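Local structure of pectate lyase (Bacillus, 3VMV) at residues Q30-Q33 against L34-N37; G90-D93 against G94-I97; N146-S149 against D150-D153; E317-G321 against V322-N326. The protein probably cleaves polygalacturonate, the backbone of pectin, as a secreted lyase built on a parallel beta-helix. One frame throughout, in Å; residues are numbered along the deposited sequence.

The four contacts come in sequence order and sample a parallel beta-helix. Contact 1 lies on helix 28-40, between strands 21-25 and 48-52. Contact 2 runs from strand 91-93 through the turn into strand 97-103; its centre is about 15 Å from that of contact 1, and the two meet where I31 CD1 packs on F92 CE1 at 4.0 Å. Contact 3, a surface loop between strands 138-140 and 156-158, has its centre about 18 Å from that of contact 2. Contact 4 lays the tail after helix 309-319 against the beta-helix, about 6 Å from contact 2 between nearest atoms. Contacts 1 and 2 thus link helix 28-40 to interior side chains of the coils.

Contact 1: Q30-Q33 against L34-N37; sequences QIQQ and LIDN
Q32 and D36, one helical turn apart, set their side chains slantwise across each other, amide and carboxylate planes 37° apart. Q32 NE2 donates to D36 OD1 at 3.2 Å; the oxygen lies close to the amide plane, whereas the N-H meets the carboxylate from above its plane. A bend at chi2 of Q32 (66°) brings the amide round to this position. The main chain joins the same pair again, D36 N donating to Q32 O at 2.9 Å. An alanine in place of D36 would probably cost Q32 NE2 this acceptor and leave the amide less firmly fixed in its rotation. Q32 OE1 accepts from D67 N. I31 and I35 run side by side and point the same way, with I31 CG2 3.9 Å from I35 CD1. L34 folds over the carbonyl of Q30, its CG 3.1 Å from Q30 O, which also accepts from L34 N at 2.9 Å. At the helix start, Q30 OE1 takes the N-H of S26. The apolar side of helix 28-40 faces the beta-helix: I31 reaches A25, V52 and I66, L34 touches I50, and I35 meets V68, so the helix covers strands 21-25, 48-52 and 66-68.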
ATOM      1  N   GLN A  30       4.531  -4.018 -23.531  1.00 16.15           N
ATOM      2  CA  GLN A  30       3.992  -2.724 -23.952  1.00 15.42           C
ATOM      3  C   GLN A  30       4.146  -1.697 -22.852  1.00 16.92           C
ATOM      4  O   GLN A  30       4.556  -0.578 -23.104  1.00 16.82           O
ATOM      5  CB  GLN A  30       2.521  -2.831 -24.342  1.00 13.91           C
ATOM      6  CG  GLN A  30       2.312  -3.511 -25.672  1.00 15.92           C
ATOM      7  CD  GLN A  30       0.881  -3.408 -26.126  1.00 16.87           C
ATOM      8  OE1 GLN A  30      -0.010  -3.733 -25.370  1.00 17.22           O
ATOM      9  NE2 GLN A  30       0.655  -2.968 -27.361  1.00 15.14           N
ATOM     10  N   ILE A  31       3.817  -2.073 -21.616  1.00 12.92           N
ATOM     11  CA  ILE A  31       3.952  -1.126 -20.522  1.00 11.90           C
ATOM     12  C   ILE A  31       5.401  -0.669 -20.356  1.00 14.64           C
ATOM     13  O   ILE A  31       5.676   0.531 -20.251  1.00 13.35           O
ATOM     14  CB  ILE A  31       3.467  -1.729 -19.171  1.00 11.80           C
ATOM     15  CG1 ILE A  31       1.975  -2.067 -19.278  1.00 14.99           C
ATOM     16  CG2 ILE A  31       3.652  -0.733 -18.065  1.00 12.79           C
ATOM     17  CD1 ILE A  31       1.438  -2.771 -18.024  1.00 14.96           C
ATOM     18  N   GLN A  32       6.325  -1.626 -20.308  1.00 12.42           N
ATOM     19  CA  GLN A  32       7.733  -1.262 -20.085  1.00 14.79           C
ATOM     20  C   GLN A  32       8.272  -0.386 -21.235  1.00 16.16           C
ATOM     21  O   GLN A  32       9.015   0.588 -21.007  1.00 16.56           O
ATOM     22  CB  GLN A  32       8.601  -2.515 -19.898  1.00 13.79           C
ATOM     23  CG  GLN A  32       9.983  -2.201 -19.291  1.00 13.30           C
ATOM     24  CD  GLN A  32       9.809  -1.683 -17.881  1.00 13.40           C
ATOM     25  OE1 GLN A  32       9.368  -2.427 -17.020  1.00 14.83           O
ATOM     26  NE2 GLN A  32      10.149  -0.418 -17.642  1.00 14.07           N
ATOM     27  N   GLN A  33       7.896  -0.719 -22.470  1.00 14.86           N
ATOM     28  CA  GLN A  33       8.338   0.093 -23.606  1.00 15.06           C
ATOM     29  C   GLN A  33       7.780   1.484 -23.563  1.00 14.65           C
ATOM     30  O   GLN A  33       8.482   2.445 -23.904  1.00 18.51           O
ATOM     31  CB  GLN A  33       7.939  -0.573 -24.900  1.00 17.08           C
ATOM     32  CG  GLN A  33       8.776  -1.745 -25.148  1.00 19.87           C
ATOM     33  CD  GLN A  33       8.276  -2.544 -26.326  1.00 26.47           C
ATOM     34  OE1 GLN A  33       7.494  -2.045 -27.146  1.00 29.59           O
ATOM     35  NE2 GLN A  33       8.703  -3.796 -26.403  1.00 28.52           N
ATOM     36  N   LEU A  34       6.505   1.621 -23.182  1.00 14.95           N
ATOM     37  CA  LEU A  34       5.944   2.952 -23.079  1.00 18.15           C
ATOM     38  C   LEU A  34       6.735   3.812 -22.085  1.00 18.59           C
ATOM     39  O   LEU A  34       7.057   4.975 -22.366  1.00 18.11           O
ATOM     40  CB  LEU A  34       4.490   2.886 -22.641  1.00 17.63           C
ATOM     41  CG  LEU A  34       3.522   2.320 -23.680  1.00 14.21           C
ATOM     42  CD1 LEU A  34       2.203   2.161 -23.016  1.00 16.03           C
ATOM     43  CD2 LEU A  34       3.433   3.271 -24.881  1.00 18.81           C
ATOM     44  N   ILE A  35       7.060   3.226 -20.942  1.00 16.19           N
ATOM     45  CA  ILE A  35       7.805   3.930 -19.913  1.00 14.82           C
ATOM     46  C   ILE A  35       9.193   4.308 -20.418  1.00 17.18           C
ATOM     47  O   ILE A  35       9.616   5.450 -20.273  1.00 15.33           O
ATOM     48  CB  ILE A  35       7.927   3.057 -18.654  1.00 14.06           C
ATOM     49  CG1 ILE A  35       6.537   2.911 -18.012  1.00 17.92           C
ATOM     50  CG2 ILE A  35       8.993   3.622 -17.702  1.00 16.57           C
ATOM     51  CD1 ILE A  35       6.437   1.780 -16.993  1.00 16.66           C
ATOM     52  N   ASP A  36       9.901   3.341 -21.002  1.00 14.97           N
ATOM     53  CA  ASP A  36      11.297   3.561 -21.394  1.00 16.29           C
ATOM     54  C   ASP A  36      11.376   4.494 -22.600  1.00 17.48           C
ATOM     55  O   ASP A  36      12.238   5.380 -22.643  1.00 17.14           O
ATOM     56  CB  ASP A  36      11.982   2.233 -21.713  1.00 18.83           C
ATOM     57  CG  ASP A  36      12.113   1.312 -20.479  1.00 25.03           C
ATOM     58  OD1 ASP A  36      11.780   1.719 -19.333  1.00 25.18           O
ATOM     59  OD2 ASP A  36      12.558   0.167 -20.668  1.00 26.83           O
ATOM     60  N   ASN A  37      10.476   4.311 -23.564  1.00 16.56           N
ATOM     61  CA  ASN A  37      10.465   5.175 -24.730  1.00 17.87           C
ATOM     62  C   ASN A  37      10.210   6.617 -24.310  1.00 15.36           C
ATOM     63  O   ASN A  37      10.855   7.545 -24.814  1.00 19.35           O
ATOM     64  CB  ASN A  37       9.395   4.732 -25.723  1.00 19.44           C
ATOM     65  CG  ASN A  37       9.773   3.469 -26.475  1.00 25.34           C
ATOM     66  OD1 ASN A  37      10.914   3.027 -26.450  1.00 28.90           O
ATOM     67  ND2 ASN A  37       8.800   2.902 -27.184  1.00 32.45           N
TER

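Contact 2: G90-D93 against G94-I97; sequences GEFD and GIGI
F92 leans over the turn that follows it and meets I95 first and I97 last. Its CB lies 3.3 Å from I95 O and 4.4 Å from I95 CG2. Farther out, CG and CD1 pass the same carbonyl oxygen at 4.1 Å each, I95 O sitting near the plane of the ring at its edge; this buried oxygen has no hydrogen-bond partner in the model. CE1 and CZ come under I97, each 4.0 Å from I97 CD1, which makes a CH-pi contact over one face, 25° off the ring normal and offset toward the rim. For I97, a chi1 of -62° sets CG1 beside its backbone N, from where CD1 reaches the ring. Were F92 replaced by alanine, a gap would probably open below I97 CD1, and that methyl would lose its aromatic platform. The chain turns sharply at G94, whose positive phi of 86° would press a CB against D93 O. Strand 91-93 pairs with 55-57 and 111-113, and F92 touches I56 on one of these and I112 on the other: an interior stack of apolar side chains in successive coils, the hallmark of the parallel beta-helix of pectate lyases.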
ATOM      1  N   GLY A  90      -7.740  -5.231 -15.921  1.00 13.99           N
ATOM      2  CA  GLY A  90      -6.380  -4.766 -15.627  1.00 11.89           C
ATOM      3  C   GLY A  90      -5.741  -5.666 -14.612  1.00 11.42           C
ATOM      4  O   GLY A  90      -5.761  -5.362 -13.440  1.00 15.05           O
ATOM      5  N   GLU A  91      -5.154  -6.762 -15.060  1.00 13.90           N
ATOM      6  CA  GLU A  91      -4.707  -7.801 -14.151  1.00 13.17           C
ATOM      7  C   GLU A  91      -3.207  -8.028 -14.317  1.00 12.37           C
ATOM      8  O   GLU A  91      -2.746  -8.111 -15.462  1.00 14.48           O
ATOM      9  CB  GLU A  91      -5.449  -9.104 -14.431  1.00 16.35           C
ATOM     10  CG  GLU A  91      -5.018 -10.226 -13.506  1.00 16.72           C
ATOM     11  CD  GLU A  91      -5.652 -11.561 -13.822  1.00 26.19           C
ATOM     12  OE1 GLU A  91      -6.529 -11.606 -14.718  1.00 29.55           O
ATOM     13  OE2 GLU A  91      -5.272 -12.583 -13.180  1.00 21.06           O
ATOM     14  N   PHE A  92      -2.489  -8.121 -13.184  1.00 11.47           N
ATOM     15  CA  PHE A  92      -1.057  -8.437 -13.165  1.00 12.18           C
ATOM     16  C   PHE A  92      -0.963  -9.750 -12.406  1.00 11.88           C
ATOM     17  O   PHE A  92      -1.129  -9.769 -11.190  1.00 12.00           O
ATOM     18  CB  PHE A  92      -0.259  -7.341 -12.424  1.00 11.68           C
ATOM     19  CG  PHE A  92      -0.239  -6.008 -13.120  1.00 11.26           C
ATOM     20  CD1 PHE A  92       0.936  -5.525 -13.695  1.00 12.29           C
ATOM     21  CD2 PHE A  92      -1.387  -5.242 -13.199  1.00 13.99           C
ATOM     22  CE1 PHE A  92       0.967  -4.299 -14.349  1.00 15.57           C
ATOM     23  CE2 PHE A  92      -1.365  -3.995 -13.883  1.00 12.65           C
ATOM     24  CZ  PHE A  92      -0.184  -3.535 -14.429  1.00 14.22           C
ATOM     25  N   ASP A  93      -0.737 -10.842 -13.130  1.00 13.15           N
ATOM     26  CA  ASP A  93      -0.728 -12.186 -12.560  1.00 13.42           C
ATOM     27  C   ASP A  93       0.725 -12.649 -12.458  1.00 13.26           C
ATOM     28  O   ASP A  93       1.373 -12.973 -13.465  1.00 15.40           O
ATOM     29  CB  ASP A  93      -1.545 -13.118 -13.451  1.00 15.45           C
ATOM     30  CG  ASP A  93      -1.555 -14.553 -12.937  1.00 19.03           C
ATOM     31  OD1 ASP A  93      -0.976 -14.827 -11.854  1.00 16.77           O
ATOM     32  OD2 ASP A  93      -2.154 -15.410 -13.634  1.00 26.00           O
ATOM     33  N   GLY A  94       1.252 -12.597 -11.231  1.00 11.74           N
ATOM     34  CA  GLY A  94       2.595 -13.101 -10.998  1.00 13.55           C
ATOM     35  C   GLY A  94       3.676 -12.096 -11.272  1.00 15.66           C
ATOM     36  O   GLY A  94       4.858 -12.490 -11.304  1.00 14.12           O
ATOM     37  N   ILE A  95       3.319 -10.824 -11.470  1.00 12.63           N
ATOM     38  CA  ILE A  95       4.352  -9.797 -11.707  1.00 11.08           C
ATOM     39  C   ILE A  95       3.851  -8.531 -11.063  1.00 13.41           C
ATOM     40  O   ILE A  95       2.670  -8.198 -11.193  1.00 13.06           O
ATOM     41  CB  ILE A  95       4.683  -9.579 -13.225  1.00 11.93           C
ATOM     42  CG1 ILE A  95       5.859  -8.615 -13.347  1.00 10.43           C
ATOM     43  CG2 ILE A  95       3.440  -9.154 -14.014  1.00 14.93           C
ATOM     44  CD1 ILE A  95       6.494  -8.585 -14.759  1.00 14.68           C
ATOM     45  N   GLY A  96       4.747  -7.879 -10.343  1.00 11.26           N
ATOM     46  CA  GLY A  96       4.420  -6.660  -9.633  1.00 11.80           C
ATOM     47  C   GLY A  96       5.034  -5.424 -10.230  1.00 13.30           C
ATOM     48  O   GLY A  96       5.781  -5.465 -11.217  1.00 13.36           O
ATOM     49  N   ILE A  97       4.636  -4.294  -9.665  1.00 10.14           N
ATOM     50  CA  ILE A  97       5.128  -2.983 -10.090  1.00 10.61           C
ATOM     51  C   ILE A  97       6.083  -2.404  -9.075  1.00 11.67           C
ATOM     52  O   ILE A  97       5.842  -2.510  -7.876  1.00 11.24           O
ATOM     53  CB  ILE A  97       3.922  -2.010 -10.213  1.00 11.11           C
ATOM     54  CG1 ILE A  97       2.964  -2.543 -11.282  1.00 11.35           C
ATOM     55  CG2 ILE A  97       4.420  -0.608 -10.605  1.00 14.94           C
ATOM     56  CD1 ILE A  97       1.583  -1.766 -11.345  1.00 12.84           C
TER

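Contact 3: N146-S149 against D150-D153; sequences NGDS and DYYD
Two torsions bring D148 and Y151 together: at D148 a chi1 of 174° carries the carboxylate forward beside its own carbonyl carbon, over the following backbone, and at Y151 a chi1 of -174° sets the ring beside its own carbonyl carbon, with CB left next to D148 O and OD2. D148 OD1 thereby accepts from D150 N at 2.9 Å, the N-H arriving from above the carboxylate plane. D148 O takes Y151 N at 3.1 Å in a nearly straight bond, again with the donor above the carbonyl plane. D148 OD2 lies at the edge of the Y151 ring, near its plane, 3.8 Å from Y151 CB, and carboxylate and ring planes stand 75° apart. D148 to Y151 form a type I beta turn, preceded by an Asx turn in which N146 OD1 accepts from D148 N at 2.9 Å. Both turns belong to the loop between strands 138-140 and 156-158, on the surface of the beta-helix. N146 ND2 approaches Y151 CD1 obliquely, the amide and tyrosine side chains crossing at about a right angle. Beyond the turn, Y151 CD2 sits over the centre of the Y152 ring, 3.6 Å above its plane, and Y151 also makes a cation-pi contact with R116. One water donates to D148 O and accepts from Y152 N, tying the turn to the residue after it. A second links S149 OG with D150 OD1, donating to the carboxylate at 2.7 Å. D150 OD1 and D153 OD1 both form salt bridges with K177.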
ATOM      1  N   ASN A 146       0.664 -22.858   1.055  1.00 19.49           N
ATOM      2  CA  ASN A 146       1.638 -23.929   1.341  1.00 23.31           C
ATOM      3  C   ASN A 146       2.349 -23.814   2.683  1.00 23.15           C
ATOM      4  O   ASN A 146       3.226 -24.627   2.998  1.00 23.32           O
ATOM      5  CB  ASN A 146       2.695 -24.070   0.203  1.00 28.50           C
ATOM      6  CG  ASN A 146       3.889 -23.025   0.297  1.00 31.84           C
ATOM      7  OD1 ASN A 146       3.786 -21.958   0.963  1.00 25.37           O
ATOM      8  ND2 ASN A 146       5.018 -23.332  -0.427  1.00 27.50           N
ATOM      9  N   GLY A 147       1.999 -22.788   3.459  1.00 18.16           N
ATOM     10  CA  GLY A 147       2.539 -22.617   4.802  1.00 18.61           C
ATOM     11  C   GLY A 147       3.842 -21.828   4.910  1.00 16.38           C
ATOM     12  O   GLY A 147       4.360 -21.658   6.029  1.00 19.74           O
ATOM     13  N   ASP A 148       4.402 -21.401   3.771  1.00 17.10           N
ATOM     14  CA  ASP A 148       5.677 -20.671   3.739  1.00 14.77           C
ATOM     15  C   ASP A 148       5.372 -19.183   3.594  1.00 15.48           C
ATOM     16  O   ASP A 148       4.987 -18.717   2.515  1.00 14.03           O
ATOM     17  CB  ASP A 148       6.566 -21.185   2.592  1.00 15.48           C
ATOM     18  CG  ASP A 148       7.849 -20.378   2.407  1.00 16.30           C
ATOM     19  OD1 ASP A 148       8.167 -19.483   3.229  1.00 17.26           O
ATOM     20  OD2 ASP A 148       8.543 -20.641   1.405  1.00 17.85           O
ATOM     21  N   SER A 149       5.519 -18.466   4.703  1.00 15.06           N
ATOM     22  CA  SER A 149       5.138 -17.058   4.748  1.00 12.75           C
ATOM     23  C   SER A 149       5.991 -16.225   3.800  1.00 14.63           C
ATOM     24  O   SER A 149       5.621 -15.118   3.503  1.00 13.68           O
ATOM     25  CB  SER A 149       5.278 -16.508   6.172  1.00 15.29           C
ATOM     26  OG  SER A 149       6.646 -16.602   6.569  1.00 19.61           O
ATOM     27  N   ASP A 150       7.144 -16.747   3.344  1.00 14.50           N
ATOM     28  CA  ASP A 150       8.070 -15.972   2.529  1.00 14.71           C
ATOM     29  C   ASP A 150       8.019 -16.366   1.052  1.00 14.17           C
ATOM     30  O   ASP A 150       8.777 -15.832   0.231  1.00 15.91           O
ATOM     31  CB  ASP A 150       9.513 -16.157   3.017  1.00 13.88           C
ATOM     32  CG  ASP A 150       9.738 -15.618   4.396  1.00 20.95           C
ATOM     33  OD1 ASP A 150       9.163 -14.574   4.724  1.00 18.32           O
ATOM     34  OD2 ASP A 150      10.510 -16.239   5.155  1.00 22.92           O
ATOM     35  N   TYR A 151       7.134 -17.309   0.694  1.00 12.12           N
ATOM     36  CA  TYR A 151       7.070 -17.754  -0.716  1.00 14.22           C
ATOM     37  C   TYR A 151       6.733 -16.566  -1.596  1.00 13.13           C
ATOM     38  O   TYR A 151       7.377 -16.345  -2.637  1.00 14.58           O
ATOM     39  CB  TYR A 151       6.051 -18.882  -0.888  1.00 13.91           C
ATOM     40  CG  TYR A 151       6.016 -19.488  -2.273  1.00 14.43           C
ATOM     41  CD1 TYR A 151       6.870 -20.516  -2.612  1.00 17.16           C
ATOM     42  CD2 TYR A 151       5.133 -19.012  -3.241  1.00 16.77           C
ATOM     43  CE1 TYR A 151       6.839 -21.080  -3.877  1.00 18.65           C
ATOM     44  CE2 TYR A 151       5.091 -19.557  -4.494  1.00 16.54           C
ATOM     45  CZ  TYR A 151       5.943 -20.601  -4.806  1.00 18.63           C
ATOM     46  OH  TYR A 151       5.892 -21.149  -6.065  1.00 21.28           O
ATOM     47  N   TYR A 152       5.686 -15.837  -1.192  1.00 12.66           N
ATOM     48  CA  TYR A 152       5.417 -14.498  -1.703  1.00 11.70           C
ATOM     49  C   TYR A 152       5.986 -13.515  -0.711  1.00 12.17           C
ATOM     50  O   TYR A 152       6.120 -13.846   0.500  1.00 13.13           O
ATOM     51  CB  TYR A 152       3.901 -14.288  -1.859  1.00 11.11           C
ATOM     52  CG  TYR A 152       3.263 -15.355  -2.740  1.00  9.35           C
ATOM     53  CD1 TYR A 152       3.488 -15.381  -4.117  1.00 13.10           C
ATOM     54  CD2 TYR A 152       2.436 -16.330  -2.170  1.00 12.24           C
ATOM     55  CE1 TYR A 152       2.914 -16.379  -4.914  1.00 13.51           C
ATOM     56  CE2 TYR A 152       1.857 -17.325  -2.955  1.00 14.12           C
ATOM     57  CZ  TYR A 152       2.088 -17.332  -4.311  1.00 14.32           C
ATOM     58  OH  TYR A 152       1.522 -18.349  -5.079  1.00 19.00           O
ATOM     59  N   ASP A 153       6.294 -12.297  -1.178  1.00 11.91           N
ATOM     60  CA  ASP A 153       6.800 -11.269  -0.255  1.00 11.50           C
ATOM     61  C   ASP A 153       5.674 -10.313   0.135  1.00 12.38           C
ATOM     62  O   ASP A 153       4.774 -10.721   0.863  1.00 12.40           O
ATOM     63  CB  ASP A 153       8.036 -10.561  -0.843  1.00 13.89           C
ATOM     64  CG  ASP A 153       8.879  -9.829   0.212  1.00 15.88           C
ATOM     65  OD1 ASP A 153       8.525  -9.826   1.405  1.00 14.60           O
ATOM     66  OD2 ASP A 153       9.938  -9.259  -0.175  1.00 17.04           O
TER
HETATM   67  O   HOH W   1       3.737 -16.761   1.046  1.00 14.99           O
HETATM   68  O   HOH W   2       8.317 -14.450   7.255  1.00 33.40           O

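Contact 4: E317-G321 against V322-N326; sequences EQHSG and VGVIN
Where the last helix of the chain, 309-319, gives way to the C-terminal tail, V324 folds back over the carbonyls of H319 and G321. S320 is the first residue to leave helical geometry, though its OG still bonds V316 O in the last turn. G321 follows with a positive phi of 85°, at which a CB would be pressed against S320 O. Past this bend, V324 straddles the helix end with both methyl groups. A chi1 of -178° puts CG1 opposite the backbone N and CG2 beside it; CG1 and CG2 each lie 3.6 Å from H319 O, and CG2 is also 3.7 Å from G321 O. CG1 lies close to the plane of the H319 imidazole, at its edge, while Q318 CB lies over one ring face. The bend is fastened to the beta-helix by V322 N, which donates to E138 OE2, and by G323 N, which donates to N109 OD1; H319 touches W169 on strand 165-175. No direct hydrogen bond joins the two segments; two waters bridge them. One water donates to S320 O at 2.7 Å and to V322 O at 2.8 Å. Another donates to G321 O at 2.8 Å and accepts from V324 N at 2.9 Å.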
ATOM      1  N   GLU A 317     -17.214  -2.455   1.993  1.00 13.57           N
ATOM      2  CA  GLU A 317     -17.808  -3.656   1.433  1.00 14.16           C
ATOM      3  C   GLU A 317     -18.309  -3.410   0.000  1.00 16.07           C
ATOM      4  O   GLU A 317     -18.191  -4.274  -0.894  1.00 18.60           O
ATOM      5  CB  GLU A 317     -18.970  -4.140   2.320  1.00 15.28           C
ATOM      6  CG  GLU A 317     -18.506  -4.737   3.631  1.00 18.94           C
ATOM      7  CD  GLU A 317     -19.648  -4.947   4.637  1.00 25.81           C
ATOM      8  OE1 GLU A 317     -20.707  -4.285   4.537  1.00 28.79           O
ATOM      9  OE2 GLU A 317     -19.479  -5.772   5.545  1.00 24.55           O
ATOM     10  N   GLN A 318     -18.894  -2.239  -0.212  1.00 12.64           N
ATOM     11  CA  GLN A 318     -19.569  -1.958  -1.473  1.00 13.80           C
ATOM     12  C   GLN A 318     -18.683  -1.389  -2.526  1.00 13.84           C
ATOM     13  O   GLN A 318     -18.929  -1.649  -3.743  1.00 16.82           O
ATOM     14  CB  GLN A 318     -20.746  -1.021  -1.233  1.00 15.25           C
ATOM     15  CG  GLN A 318     -21.759  -1.658  -0.285  1.00 23.15           C
ATOM     16  CD  GLN A 318     -22.840  -0.697   0.127  1.00 32.76           C
ATOM     17  OE1 GLN A 318     -23.209  -0.632   1.301  1.00 34.18           O
ATOM     18  NE2 GLN A 318     -23.374   0.046  -0.843  1.00 35.34           N
ATOM     19  N   HIS A 319     -17.671  -0.623  -2.138  1.00 11.93           N
ATOM     20  CA  HIS A 319     -17.004   0.203  -3.133  1.00 12.23           C
ATOM     21  C   HIS A 319     -15.497   0.042  -3.220  1.00 12.70           C
ATOM     22  O   HIS A 319     -14.853   0.687  -4.080  1.00 13.74           O
ATOM     23  CB  HIS A 319     -17.332   1.677  -2.927  1.00 11.67           C
ATOM     24  CG  HIS A 319     -18.791   1.972  -2.944  1.00 18.18           C
ATOM     25  ND1 HIS A 319     -19.569   1.846  -4.075  1.00 26.13           N
ATOM     26  CD2 HIS A 319     -19.623   2.370  -1.950  1.00 23.48           C
ATOM     27  CE1 HIS A 319     -20.816   2.174  -3.782  1.00 30.42           C
ATOM     28  NE2 HIS A 319     -20.874   2.496  -2.501  1.00 26.81           N
ATOM     29  N   SER A 320     -14.927  -0.809  -2.365  1.00 12.26           N
ATOM     30  CA  SER A 320     -13.496  -1.096  -2.518  1.00  9.11           C
ATOM     31  C   SER A 320     -13.222  -2.034  -3.698  1.00 10.36           C
ATOM     32  O   SER A 320     -14.088  -2.759  -4.155  1.00 13.95           O
ATOM     33  CB  SER A 320     -12.895  -1.622  -1.203  1.00 10.99           C
ATOM     34  OG  SER A 320     -13.433  -2.890  -0.865  1.00 13.33           O
ATOM     35  N   GLY A 321     -11.976  -2.017  -4.154  1.00 10.84           N
ATOM     36  CA  GLY A 321     -11.528  -2.938  -5.185  1.00 10.15           C
ATOM     37  C   GLY A 321     -11.806  -2.500  -6.615  1.00 11.00           C
ATOM     38  O   GLY A 321     -12.104  -1.318  -6.893  1.00 13.10           O
ATOM     39  N   VAL A 322     -11.652  -3.461  -7.531  1.00 11.21           N
ATOM     40  CA  VAL A 322     -11.701  -3.177  -8.967  1.00 10.47           C
ATOM     41  C   VAL A 322     -13.114  -3.200  -9.518  1.00 11.40           C
ATOM     42  O   VAL A 322     -14.032  -3.760  -8.891  1.00 13.19           O
ATOM     43  CB  VAL A 322     -10.802  -4.159  -9.765  1.00 12.75           C
ATOM     44  CG1 VAL A 322      -9.354  -4.013  -9.317  1.00 12.77           C
ATOM     45  CG2 VAL A 322     -11.297  -5.622  -9.621  1.00 15.92           C
ATOM     46  N   GLY A 323     -13.261  -2.649 -10.724  1.00 12.94           N
ATOM     47  CA  GLY A 323     -14.545  -2.608 -11.406  1.00 13.19           C
ATOM     48  C   GLY A 323     -15.517  -1.587 -10.842  1.00 13.88           C
ATOM     49  O   GLY A 323     -16.717  -1.661 -11.150  1.00 17.84           O
ATOM     50  N   VAL A 324     -15.041  -0.664 -10.008  1.00 14.46           N
ATOM     51  CA  VAL A 324     -15.904   0.341  -9.370  1.00 14.75           C
ATOM     52  C   VAL A 324     -15.740   1.709 -10.039  1.00 20.49           C
ATOM     53  O   VAL A 324     -16.738   2.352 -10.399  1.00 22.49           O
ATOM     54  CB  VAL A 324     -15.597   0.449  -7.860  1.00 15.55           C
ATOM     55  CG1 VAL A 324     -16.543   1.457  -7.213  1.00 18.16           C
ATOM     56  CG2 VAL A 324     -15.773  -0.929  -7.206  1.00 16.23           C
ATOM     57  N   ILE A 325     -14.492   2.141 -10.210  1.00 19.99           N
ATOM     58  CA  ILE A 325     -14.184   3.496 -10.689  1.00 22.30           C
ATOM     59  C   ILE A 325     -13.997   3.617 -12.199  1.00 30.52           C
ATOM     60  O   ILE A 325     -14.029   4.729 -12.727  1.00 31.59           O
ATOM     61  CB  ILE A 325     -12.922   4.098  -9.998  1.00 45.34           C
ATOM     62  CG1 ILE A 325     -11.667   3.274 -10.291  1.00 40.98           C
ATOM     63  CG2 ILE A 325     -13.128   4.217  -8.515  1.00 47.97           C
ATOM     64  CD1 ILE A 325     -10.927   3.726 -11.528  1.00 45.18           C
ATOM     65  N   ASN A 326     -13.806   2.507 -12.907  1.00 29.69           N
ATOM     66  CA  ASN A 326     -13.401   2.631 -14.313  1.00 34.02           C
ATOM     67  C   ASN A 326     -13.760   1.471 -15.231  1.00 40.35           C
ATOM     68  O   ASN A 326     -12.874   0.782 -15.742  1.00 28.58           O
ATOM     69  CB  ASN A 326     -11.896   2.899 -14.404  1.00 33.50           C
ATOM     70  CG  ASN A 326     -11.470   3.309 -15.784  1.00 33.93           C
ATOM     71  OD1 ASN A 326     -10.594   2.698 -16.380  1.00 33.59           O
ATOM     72  ND2 ASN A 326     -12.113   4.348 -16.318  1.00 34.24           N
TER
HETATM   73  O   HOH W   3     -14.930  -4.219  -6.315  1.00 16.72           O
HETATM   74  O   HOH W   4     -12.413   0.181  -9.196  1.00 12.78           O